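Local coordinates for protein o-succinylbenzoate synthase (Synechococcus elongatus, PDB 2OZT) that catalyses the dehydration of SHCHC to 2-succinylbenzoate, a divalent-metal-dependent step on the route to phylloquinone, at residues W128-V139 and L158-N169; A177-D185 and L210-I218. All coordinates share one frame; numbering follows the deposited sequence. Where two conformers were deposited one is given.

Contact 1: residues W128-V139 and L158-N169; sequences WQRGQTTFKWKV and LPPGAKLRLDAN. With NA (sodium ion), chain D; PO4 (phosphate ion), chain B.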
loop_
_atom_site.group_PDB
_atom_site.type_symbol
_atom_site.label_atom_id
_atom_site.label_comp_id
_atom_site.label_asym_id
_atom_site.label_seq_id
_atom_site.Cartn_x
_atom_site.Cartn_y
_atom_site.Cartn_z
ATOM N N TRP A 128 -12.863 0.333 -16.880
ATOM C CA TRP A 128 -14.076 -0.477 -16.796
ATOM C C TRP A 128 -14.082 -1.539 -17.900
ATOM O O TRP A 128 -14.379 -2.734 -17.654
ATOM C CB TRP A 128 -15.293 0.450 -16.890
ATOM C CG TRP A 128 -16.578 -0.296 -16.650
ATOM C CD1 TRP A 128 -17.316 -0.967 -17.603
ATOM C CD2 TRP A 128 -17.240 -0.520 -15.407
ATOM N NE1 TRP A 128 -18.410 -1.552 -17.025
ATOM C CE2 TRP A 128 -18.399 -1.290 -15.674
ATOM C CE3 TRP A 128 -17.022 -0.079 -14.089
ATOM C CZ2 TRP A 128 -19.302 -1.664 -14.665
ATOM C CZ3 TRP A 128 -17.899 -0.464 -13.095
ATOM C CH2 TRP A 128 -19.048 -1.229 -13.385
ATOM N N GLN A 129 -13.749 -1.109 -19.103
ATOM C CA GLN A 129 -13.778 -2.046 -20.243
ATOM C C GLN A 129 -12.709 -3.117 -20.180
ATOM O O GLN A 129 -12.788 -4.092 -20.974
ATOM C CB GLN A 129 -13.743 -1.246 -21.567
ATOM C CG GLN A 129 -15.021 -0.432 -21.756
ATOM C CD GLN A 129 -14.951 0.488 -22.952
ATOM O OE1 GLN A 129 -14.244 0.198 -23.921
ATOM N NE2 GLN A 129 -15.727 1.586 -22.916
ATOM N N ARG A 130 -11.731 -2.960 -19.275
ATOM C CA ARG A 130 -10.725 -4.011 -18.992
ATOM C C ARG A 130 -11.022 -4.723 -17.660
ATOM O O ARG A 130 -10.171 -5.439 -17.115
ATOM C CB ARG A 130 -9.323 -3.410 -18.974
ATOM C CG ARG A 130 -8.911 -2.711 -20.277
ATOM C CD ARG A 130 -8.951 -3.597 -21.545
ATOM N NE ARG A 130 -8.355 -2.892 -22.693
ATOM C CZ ARG A 130 -7.077 -2.972 -23.061
ATOM N NH1 ARG A 130 -6.225 -3.769 -22.408
ATOM N NH2 ARG A 130 -6.648 -2.266 -24.111
ATOM N N GLY A 131 -12.230 -4.537 -17.155
ATOM C CA GLY A 131 -12.769 -5.304 -16.034
ATOM C C GLY A 131 -12.521 -4.745 -14.647
ATOM O O GLY A 131 -12.825 -5.422 -13.658
ATOM N N GLN A 132 -12.027 -3.501 -14.558
ATOM C CA GLN A 132 -11.880 -2.861 -13.222
ATOM C C GLN A 132 -13.153 -2.125 -12.873
ATOM O O GLN A 132 -13.625 -1.328 -13.669
ATOM C CB GLN A 132 -10.679 -1.930 -13.231
ATOM C CG GLN A 132 -9.373 -2.674 -13.478
ATOM C CD GLN A 132 -8.250 -1.723 -13.576
ATOM O OE1 GLN A 132 -7.932 -1.200 -14.659
ATOM N NE2 GLN A 132 -7.621 -1.476 -12.450
ATOM N N THR A 133 -13.674 -2.368 -11.675
ATOM C CA THR A 133 -14.998 -1.869 -11.301
ATOM C C THR A 133 -14.942 -1.025 -10.038
ATOM O O THR A 133 -15.961 -0.448 -9.647
ATOM C CB THR A 133 -16.029 -3.015 -11.151
ATOM O OG1 THR A 133 -15.544 -3.946 -10.189
ATOM C CG2 THR A 133 -16.259 -3.677 -12.509
ATOM N N THR A 134 -13.759 -0.931 -9.418
ATOM C CA THR A 134 -13.560 -0.040 -8.258
ATOM C C THR A 134 -12.541 0.981 -8.664
ATOM O O THR A 134 -11.558 0.661 -9.359
ATOM C CB THR A 134 -13.007 -0.833 -7.064
ATOM O OG1 THR A 134 -14.001 -1.799 -6.683
ATOM C CG2 THR A 134 -12.716 0.059 -5.875
ATOM N N PHE A 135 -12.798 2.234 -8.268
ATOM C CA PHE A 135 -11.996 3.377 -8.682
ATOM C C PHE A 135 -11.589 4.192 -7.476
ATOM O O PHE A 135 -12.304 4.190 -6.476
ATOM C CB PHE A 135 -12.853 4.293 -9.590
ATOM C CG PHE A 135 -13.270 3.607 -10.863
ATOM C CD1 PHE A 135 -12.458 3.645 -11.969
ATOM C CD2 PHE A 135 -14.444 2.881 -10.906
ATOM C CE1 PHE A 135 -12.814 2.978 -13.144
ATOM C CE2 PHE A 135 -14.823 2.213 -12.092
ATOM C CZ PHE A 135 -13.972 2.235 -13.194
ATOM N N LYS A 136 -10.481 4.902 -7.608
ATOM C CA LYS A 136 -10.088 5.876 -6.556
ATOM C C LYS A 136 -9.784 7.182 -7.232
ATOM O O LYS A 136 -8.952 7.231 -8.137
ATOM C CB LYS A 136 -8.847 5.391 -5.791
ATOM C CG LYS A 136 -8.477 6.384 -4.629
ATOM C CD LYS A 136 -7.334 5.851 -3.735
ATOM C CE LYS A 136 -5.993 5.963 -4.413
ATOM N NZ LYS A 136 -4.797 5.889 -3.496
ATOM N N TRP A 137 -10.507 8.235 -6.830
ATOM C CA TRP A 137 -10.348 9.556 -7.442
ATOM C C TRP A 137 -9.729 10.508 -6.425
ATOM O O TRP A 137 -10.128 10.522 -5.254
ATOM C CB TRP A 137 -11.736 10.078 -7.849
ATOM C CG TRP A 137 -11.744 11.469 -8.485
ATOM C CD1 TRP A 137 -10.859 11.954 -9.405
ATOM C CD2 TRP A 137 -12.693 12.504 -8.237
ATOM N NE1 TRP A 137 -11.196 13.260 -9.735
ATOM C CE2 TRP A 137 -12.307 13.616 -9.023
ATOM C CE3 TRP A 137 -13.829 12.610 -7.415
ATOM C CZ2 TRP A 137 -13.033 14.829 -9.034
ATOM C CZ3 TRP A 137 -14.540 13.837 -7.413
ATOM C CH2 TRP A 137 -14.131 14.924 -8.225
ATOM N N LYS A 138 -8.753 11.283 -6.876
ATOM C CA LYS A 138 -8.065 12.261 -6.039
ATOM C C LYS A 138 -8.918 13.490 -5.865
ATOM O O LYS A 138 -9.385 14.075 -6.855
ATOM C CB LYS A 138 -6.733 12.629 -6.713
ATOM C CG LYS A 138 -5.779 13.413 -5.847
ATOM C CD LYS A 138 -4.486 13.697 -6.603
ATOM C CE LYS A 138 -3.417 14.217 -5.664
ATOM N NZ LYS A 138 -2.151 14.406 -6.455
ATOM N N VAL A 139 -9.138 13.842 -4.591
ATOM C CA VAL A 139 -9.869 15.065 -4.224
ATOM C C VAL A 139 -9.005 15.940 -3.312
ATOM O O VAL A 139 -7.885 15.586 -2.913
ATOM C CB VAL A 139 -11.239 14.768 -3.594
ATOM C CG1 VAL A 139 -12.137 14.039 -4.569
ATOM C CG2 VAL A 139 -11.062 13.878 -2.345
ATOM N N LEU A 158 -21.058 6.529 -13.924
ATOM C CA LEU A 158 -20.488 5.195 -13.656
ATOM C C LEU A 158 -21.547 4.121 -13.805
ATOM O O LEU A 158 -22.696 4.311 -13.416
ATOM C CB LEU A 158 -19.876 5.138 -12.250
ATOM C CG LEU A 158 -18.545 5.875 -12.076
ATOM C CD1 LEU A 158 -18.217 5.969 -10.585
ATOM C CD2 LEU A 158 -17.451 5.098 -12.767
ATOM N N PRO A 159 -21.182 2.967 -14.384
ATOM C CA PRO A 159 -22.224 1.936 -14.585
ATOM C C PRO A 159 -22.679 1.280 -13.297
ATOM O O PRO A 159 -21.975 1.336 -12.273
ATOM C CB PRO A 159 -21.514 0.880 -15.456
ATOM C CG PRO A 159 -20.325 1.595 -16.054
ATOM C CD PRO A 159 -19.886 2.550 -14.952
ATOM N N PRO A 160 -23.826 0.591 -13.330
ATOM C CA PRO A 160 -24.251 -0.211 -12.189
ATOM C C PRO A 160 -23.168 -1.166 -11.738
ATOM O O PRO A 160 -22.523 -1.860 -12.586
ATOM C CB PRO A 160 -25.443 -1.015 -12.735
ATOM C CG PRO A 160 -25.954 -0.180 -13.872
ATOM C CD PRO A 160 -24.783 0.533 -14.470
ATOM N N GLY A 161 -22.955 -1.187 -10.426
ATOM C CA GLY A 161 -21.942 -2.076 -9.854
ATOM C C GLY A 161 -20.611 -1.393 -9.587
ATOM O O GLY A 161 -19.729 -1.999 -8.972
ATOM N N ALA A 162 -20.418 -0.165 -10.094
ATOM C CA ALA A 162 -19.192 0.590 -9.808
ATOM C C ALA A 162 -19.051 0.905 -8.302
ATOM O O ALA A 162 -20.035 1.141 -7.596
ATOM C CB ALA A 162 -19.137 1.901 -10.655
ATOM N N LYS A 163 -17.807 0.989 -7.852
ATOM C CA LYS A 163 -17.508 1.460 -6.487
ATOM C C LYS A 163 -16.462 2.552 -6.586
ATOM O O LYS A 163 -15.600 2.497 -7.439
ATOM C CB LYS A 163 -16.966 0.319 -5.623
ATOM C CG LYS A 163 -18.028 -0.754 -5.257
ATOM C CD LYS A 163 -19.043 -0.176 -4.231
ATOM C CE LYS A 163 -20.095 -1.222 -3.827
ATOM N NZ LYS A 163 -19.572 -2.238 -2.859
ATOM N N LEU A 164 -16.554 3.585 -5.736
ATOM C CA LEU A 164 -15.669 4.734 -5.839
ATOM C C LEU A 164 -15.108 5.120 -4.467
ATOM O O LEU A 164 -15.866 5.219 -3.493
ATOM C CB LEU A 164 -16.500 5.896 -6.427
ATOM C CG LEU A 164 -15.725 7.186 -6.544
ATOM C CD1 LEU A 164 -14.503 7.067 -7.498
ATOM C CD2 LEU A 164 -16.740 8.268 -6.985
ATOM N N ARG A 165 -13.788 5.255 -4.403
ATOM C CA ARG A 165 -13.058 5.742 -3.226
ATOM C C ARG A 165 -12.641 7.175 -3.492
ATOM O O ARG A 165 -12.254 7.493 -4.635
ATOM C CB ARG A 165 -11.804 4.854 -3.011
ATOM C CG ARG A 165 -12.103 3.371 -2.785
ATOM C CD ARG A 165 -10.887 2.530 -3.042
ATOM N NE ARG A 165 -11.267 1.130 -2.844
ATOM C CZ ARG A 165 -10.404 0.099 -2.920
ATOM N NH1 ARG A 165 -9.111 0.302 -3.192
ATOM N NH2 ARG A 165 -10.867 -1.144 -2.725
ATOM N N LEU A 166 -12.743 8.045 -2.489
ATOM C CA LEU A 166 -12.307 9.432 -2.668
ATOM C C LEU A 166 -11.055 9.647 -1.836
ATOM O O LEU A 166 -11.123 9.519 -0.612
ATOM C CB LEU A 166 -13.387 10.398 -2.203
ATOM C CG LEU A 166 -14.725 10.205 -2.900
ATOM C CD1 LEU A 166 -15.767 11.185 -2.278
ATOM C CD2 LEU A 166 -14.598 10.376 -4.397
ATOM N N ASP A 167 -9.938 10.010 -2.447
ATOM C CA ASP A 167 -8.703 10.126 -1.700
ATOM C C ASP A 167 -8.308 11.582 -1.530
ATOM O O ASP A 167 -7.879 12.216 -2.494
ATOM C CB ASP A 167 -7.604 9.349 -2.433
ATOM C CG ASP A 167 -6.368 9.144 -1.585
ATOM O OD1 ASP A 167 -6.280 9.642 -0.421
ATOM O OD2 ASP A 167 -5.412 8.451 -2.043
ATOM N N ALA A 168 -8.408 12.066 -0.292
ATOM C CA ALA A 168 -8.002 13.424 -0.015
ATOM C C ALA A 168 -6.526 13.592 0.321
ATOM O O ALA A 168 -6.017 14.742 0.356
ATOM C CB ALA A 168 -8.856 13.993 1.101
ATOM N N ASN A 169 -5.815 12.492 0.615
ATOM C CA ASN A 169 -4.391 12.567 0.949
ATOM C C ASN A 169 -4.081 13.579 2.035
ATOM O O ASN A 169 -3.030 14.225 2.027
ATOM C CB ASN A 169 -3.532 12.823 -0.293
ATOM C CG ASN A 169 -3.676 11.728 -1.305
ATOM O OD1 ASN A 169 -4.328 11.903 -2.331
ATOM N ND2 ASN A 169 -3.087 10.574 -1.004
HETATM NA NA NA D . -4.539 8.709 1.159
HETATM P P PO4 B . -14.239 -3.132 -3.309
HETATM O O1 PO4 B . -13.451 -3.763 -4.413
HETATM O O2 PO4 B . -13.252 -2.386 -2.479
HETATM O O3 PO4 B . -15.227 -2.150 -3.942
HETATM O O4 PO4 B . -15.082 -3.957 -2.354
HETATM O O HOH W 1 -16.938 -2.609 -7.874
HETATM O O HOH W 2 -5.376 14.557 -2.892
#
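Two neighbouring parallel strands of the enolase-superfamily barrel domain, 134-138 and 163-167, run side by side and carry Lys136 and Asp167 to the metal site at their C-terminal ends, where the lysine reaches across to the aspartate. The lysine chain leaves with CG anti to the backbone N and then bends at chi3 (75°), bringing NZ to 3.0 Å from Asp167 OD2 in a salt bridge. NZ arrives on the anti side of that oxygen, 26° out of the carboxylate plane. While OD2 takes the lysine, Asp167 OD1 binds the sodium ion at 2.5 Å, with Asp221 and Glu222 completing the protein ligands seen here; magnesium binding by Asp167 is established experimentally. OD1 also accepts from Asn169 N (3.1 Å), an Asx turn just beyond the strand, and Asn169 ND2 turns to Glu222.

Helix 144-157 links the strands, making a beta-alpha-beta crossover. Their parallel ladder runs from Lys163 N on Thr133 O to Val139 N on Asp167 O. Lys136 and Lys138, the latter the predicted proton donor, lie with Asp167 on the face toward the active site. On the opposite face Phe135, Trp137, Leu164 and Leu166 pack beneath the covering helices; Leu166 CD2 meets Trp137 at the ring edge, 3.8 Å from CE3.

Farther toward the start of the strands, Thr134 CG2 lies over one face of the Arg165 guanidinium, 3.5 Å from NE. Arg165 NH2 donates a hydrogen bond to phosphate O2 (2.7 Å), which lies in the guanidinium plane, while NE forms a salt bridge with Glu193; the phosphate probably comes from the crystallisation liquor. Before the strands, Pro159 CG stands over the six-membered ring of Trp128 in a CH-pi contact, 3.7 Å from its centroid, and Thr133 CG2 covers the other face of the indole.

Contact 2: residues A177-D185 and L210-I218; sequences ANRWFAWLD and LAQTVTTAI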
loop_
_atom_site.group_PDB
_atom_site.type_symbol
_atom_site.label_atom_id
_atom_site.label_comp_id
_atom_site.label_asym_id
_atom_site.label_seq_id
_atom_site.Cartn_x
_atom_site.Cartn_y
_atom_site.Cartn_z
ATOM N N ALA A 177 -13.454 19.274 5.695
ATOM C CA ALA A 177 -13.818 17.872 5.802
ATOM C C ALA A 177 -15.256 17.757 6.279
ATOM O O ALA A 177 -16.056 16.988 5.750
ATOM C CB ALA A 177 -12.882 17.156 6.787
ATOM N N ASN A 178 -15.598 18.532 7.302
ATOM C CA ASN A 178 -16.940 18.464 7.822
ATOM C C ASN A 178 -18.015 18.833 6.791
ATOM O O ASN A 178 -19.048 18.160 6.704
ATOM C CB ASN A 178 -17.029 19.314 9.073
ATOM C CG ASN A 178 -18.025 18.783 10.024
ATOM O OD1 ASN A 178 -17.691 18.073 10.968
ATOM N ND2 ASN A 178 -19.282 19.078 9.766
ATOM N N ARG A 179 -17.733 19.873 5.992
ATOM C CA ARG A 179 -18.672 20.288 4.928
ATOM C C ARG A 179 -18.802 19.184 3.863
ATOM O O ARG A 179 -19.904 18.877 3.398
ATOM C CB ARG A 179 -18.234 21.604 4.306
ATOM C CG ARG A 179 -18.458 22.799 5.254
ATOM C CD ARG A 179 -18.543 24.149 4.503
ATOM N NE ARG A 179 -17.428 24.304 3.555
ATOM C CZ ARG A 179 -16.176 24.603 3.902
ATOM N NH1 ARG A 179 -15.856 24.805 5.173
ATOM N NH2 ARG A 179 -15.231 24.700 2.965
ATOM N N TRP A 180 -17.673 18.534 3.519
ATOM C CA TRP A 180 -17.699 17.413 2.585
ATOM C C TRP A 180 -18.517 16.231 3.075
ATOM O O TRP A 180 -19.313 15.651 2.331
ATOM C CB TRP A 180 -16.272 16.937 2.331
ATOM C CG TRP A 180 -15.687 17.361 1.007
ATOM C CD1 TRP A 180 -14.734 18.304 0.802
ATOM C CD2 TRP A 180 -15.979 16.789 -0.267
ATOM N NE1 TRP A 180 -14.405 18.367 -0.551
ATOM C CE2 TRP A 180 -15.161 17.440 -1.218
ATOM C CE3 TRP A 180 -16.831 15.766 -0.689
ATOM C CZ2 TRP A 180 -15.195 17.099 -2.602
ATOM C CZ3 TRP A 180 -16.886 15.459 -2.055
ATOM C CH2 TRP A 180 -16.047 16.093 -2.975
ATOM N N PHE A 181 -18.369 15.884 4.350
ATOM C CA PHE A 181 -19.145 14.773 4.853
ATOM C C PHE A 181 -20.636 15.079 4.908
ATOM O O PHE A 181 -21.441 14.191 4.708
ATOM C CB PHE A 181 -18.595 14.262 6.190
ATOM C CG PHE A 181 -17.335 13.443 6.014
ATOM C CD1 PHE A 181 -17.405 12.213 5.375
ATOM C CD2 PHE A 181 -16.112 13.906 6.458
ATOM C CE1 PHE A 181 -16.244 11.459 5.164
ATOM C CE2 PHE A 181 -14.961 13.168 6.258
ATOM C CZ PHE A 181 -15.029 11.952 5.595
ATOM N N ALA A 182 -20.962 16.344 5.137
ATOM C CA ALA A 182 -22.395 16.761 5.164
ATOM C C ALA A 182 -22.945 16.680 3.740
ATOM O O ALA A 182 -24.062 16.171 3.526
ATOM C CB ALA A 182 -22.534 18.140 5.725
ATOM N N TRP A 183 -22.160 17.128 2.756
ATOM C CA TRP A 183 -22.555 16.999 1.347
ATOM C C TRP A 183 -22.746 15.544 0.958
ATOM O O TRP A 183 -23.714 15.179 0.274
ATOM C CB TRP A 183 -21.508 17.623 0.424
ATOM C CG TRP A 183 -21.947 17.711 -1.029
ATOM C CD1 TRP A 183 -22.534 18.783 -1.629
ATOM C CD2 TRP A 183 -21.793 16.715 -2.046
ATOM N NE1 TRP A 183 -22.755 18.522 -2.960
ATOM C CE2 TRP A 183 -22.328 17.253 -3.243
ATOM C CE3 TRP A 183 -21.267 15.422 -2.069
ATOM C CZ2 TRP A 183 -22.367 16.539 -4.437
ATOM C CZ3 TRP A 183 -21.291 14.703 -3.278
ATOM C CH2 TRP A 183 -21.833 15.272 -4.447
ATOM N N LEU A 184 -21.827 14.684 1.396
ATOM C CA LEU A 184 -21.909 13.275 1.029
ATOM C C LEU A 184 -23.135 12.600 1.649
ATOM O O LEU A 184 -23.730 11.704 1.054
ATOM C CB LEU A 184 -20.617 12.527 1.408
ATOM C CG LEU A 184 -19.414 12.798 0.504
ATOM C CD1 LEU A 184 -18.126 12.336 1.180
ATOM C CD2 LEU A 184 -19.527 12.100 -0.872
ATOM N N ASP A 185 -23.497 13.031 2.847
ATOM C CA ASP A 185 -24.733 12.535 3.460
ATOM C C ASP A 185 -25.956 12.892 2.606
ATOM O O ASP A 185 -26.853 12.062 2.415
ATOM C CB ASP A 185 -24.885 13.057 4.879
ATOM C CG ASP A 185 -26.061 12.447 5.577
ATOM O OD1 ASP A 185 -26.029 11.219 5.816
ATOM O OD2 ASP A 185 -27.032 13.196 5.841
ATOM N N LEU A 210 -14.636 12.322 13.486
ATOM C CA LEU A 210 -15.355 12.250 12.219
ATOM C C LEU A 210 -15.791 10.808 11.924
ATOM O O LEU A 210 -16.931 10.558 11.587
ATOM C CB LEU A 210 -14.482 12.751 11.058
ATOM C CG LEU A 210 -14.339 14.267 10.896
ATOM C CD1 LEU A 210 -13.257 14.557 9.854
ATOM C CD2 LEU A 210 -15.699 14.900 10.527
ATOM N N ALA A 211 -14.869 9.852 12.025
ATOM C CA ALA A 211 -15.283 8.504 11.687
ATOM C C ALA A 211 -16.429 8.004 12.551
ATOM O O ALA A 211 -17.250 7.219 12.102
ATOM C CB ALA A 211 -14.124 7.589 11.823
ATOM N N GLN A 212 -16.413 8.428 13.818
ATOM C CA GLN A 212 -17.437 8.002 14.780
ATOM C C GLN A 212 -18.789 8.708 14.598
ATOM O O GLN A 212 -19.775 8.305 15.202
ATOM C CB GLN A 212 -16.930 8.245 16.207
ATOM C CG GLN A 212 -15.756 7.311 16.573
ATOM C CD GLN A 212 -15.029 7.755 17.852
ATOM O OE1 GLN A 212 -14.999 8.941 18.186
ATOM N NE2 GLN A 212 -14.400 6.824 18.519
ATOM N N THR A 213 -18.840 9.713 13.740
ATOM C CA THR A 213 -20.077 10.496 13.668
ATOM C C THR A 213 -20.675 10.647 12.281
ATOM O O THR A 213 -21.893 10.835 12.150
ATOM C CB THR A 213 -19.866 11.908 14.221
ATOM O OG1 THR A 213 -18.789 12.547 13.533
ATOM C CG2 THR A 213 -19.541 11.862 15.701
ATOM N N VAL A 214 -19.858 10.575 11.239
ATOM C CA VAL A 214 -20.399 10.785 9.888
ATOM C C VAL A 214 -20.899 9.503 9.244
ATOM O O VAL A 214 -20.472 8.415 9.636
ATOM C CB VAL A 214 -19.383 11.479 8.948
ATOM C CG1 VAL A 214 -18.856 12.760 9.583
ATOM C CG2 VAL A 214 -18.170 10.541 8.662
ATOM N N THR A 215 -21.732 9.629 8.211
ATOM C CA THR A 215 -22.410 8.497 7.612
ATOM C C THR A 215 -21.620 7.780 6.512
ATOM O O THR A 215 -21.990 6.685 6.111
ATOM C CB THR A 215 -23.810 8.896 7.086
ATOM O OG1 THR A 215 -23.698 10.022 6.202
ATOM C CG2 THR A 215 -24.671 9.312 8.279
ATOM N N THR A 216 -20.545 8.397 6.043
ATOM C CA THR A 216 -19.692 7.803 5.002
ATOM C C THR A 216 -18.451 7.222 5.674
ATOM O O THR A 216 -17.873 7.874 6.527
ATOM C CB THR A 216 -19.229 8.893 4.006
ATOM O OG1 THR A 216 -20.390 9.526 3.424
ATOM C CG2 THR A 216 -18.378 8.312 2.884
ATOM N N ALA A 217 -18.059 6.013 5.263
ATOM C CA ALA A 217 -16.877 5.379 5.825
ATOM C C ALA A 217 -15.598 6.153 5.532
ATOM O O ALA A 217 -15.467 6.792 4.501
ATOM C CB ALA A 217 -16.716 3.921 5.330
ATOM N N ILE A 218 -14.650 6.051 6.435
ATOM C CA ILE A 218 -13.357 6.717 6.276
ATOM C C ILE A 218 -12.261 5.650 6.304
ATOM O O ILE A 218 -12.360 4.667 7.057
ATOM C CB ILE A 218 -13.132 7.770 7.395
ATOM C CG1 ILE A 218 -14.277 8.784 7.356
ATOM C CG2 ILE A 218 -11.792 8.472 7.234
ATOM C CD1 ILE A 218 -14.126 9.892 8.411
HETATM O O HOH W 3 -21.245 11.497 5.137
#
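Phe181 projects from helix 174-187 and packs against Leu210, Val214, Thr216 and Ile218, residues of the stretch that leads from the end of helix 204-213 into strand 218-220. With CG anti to its carbonyl carbon (chi1 -76°), the phenyl group swings off the helix toward Val214. The two methyls of that valine divide the work: CG1 rests on Phe181 CB at 3.7 Å, while CG2 lies over one ring face, offset toward the rim, in a CH-pi contact 4.1 Å from the centroid. Thr216 CB comes to the ring edge near its plane, 4.0 Å from Phe181 CD1. At the far end of the ring, Ile218 CD1 meets Phe181 CZ at 3.6 Å. Leu210 adds both branches, CD1 against Ala177 CB and CD2 near the Phe181 ring.

This packing belongs to the outer helical layer of the barrel domain, where helix 174-187 lies beside the end of helix 204-213 and the loop entering strand 218-220. Val195 of strand 192-196 touches both Phe181 and Leu184 from within.

A polar border follows. Thr215 holds OG1 between its backbone N and carbonyl carbon (chi1 54°), facing Asp185, and donates to OD1 at 2.6 Å; the hydroxyl meets the carboxylate oxygen on its anti side, 23° out of plane. Water 3 donates to Thr215 OG1 and to Phe181 O (2.7 Å), and also bonds Thr216 OG1. Phe181 O, which already accepts from Asp185 N within the helix, thereby gains a second donor. With the proton of Thr215 committed to Asp185 and the water donating to its oxygen, Thr215 and the water join the Asp185 carboxylate to the helix backbone in one polar chain, and the short bond would probably help keep Asp185 ionised.

Overall arrangement
Along the chain from the N terminus, contact 1 closes first: segments 128-139 and 158-169 bring together two adjacent barrel strands, which helix 144-157 separates in sequence. From strand 163-167 the chain passes through a short loop into helix 174-187, which opens contact 2. That contact closes after strand 192-196, when the end of helix 204-213 and the loop beyond it come back against helix 174-187. The loops are in series, neither nested nor crossed. Contact 1 ties strand to strand and reaches the metal site, whereas contact 2 ties helix to helix and loop on the barrel's outside. Their centres are about 19 Å apart, yet they touch, Leu166 CD1 packing 4.1 Å from Leu184 CD2.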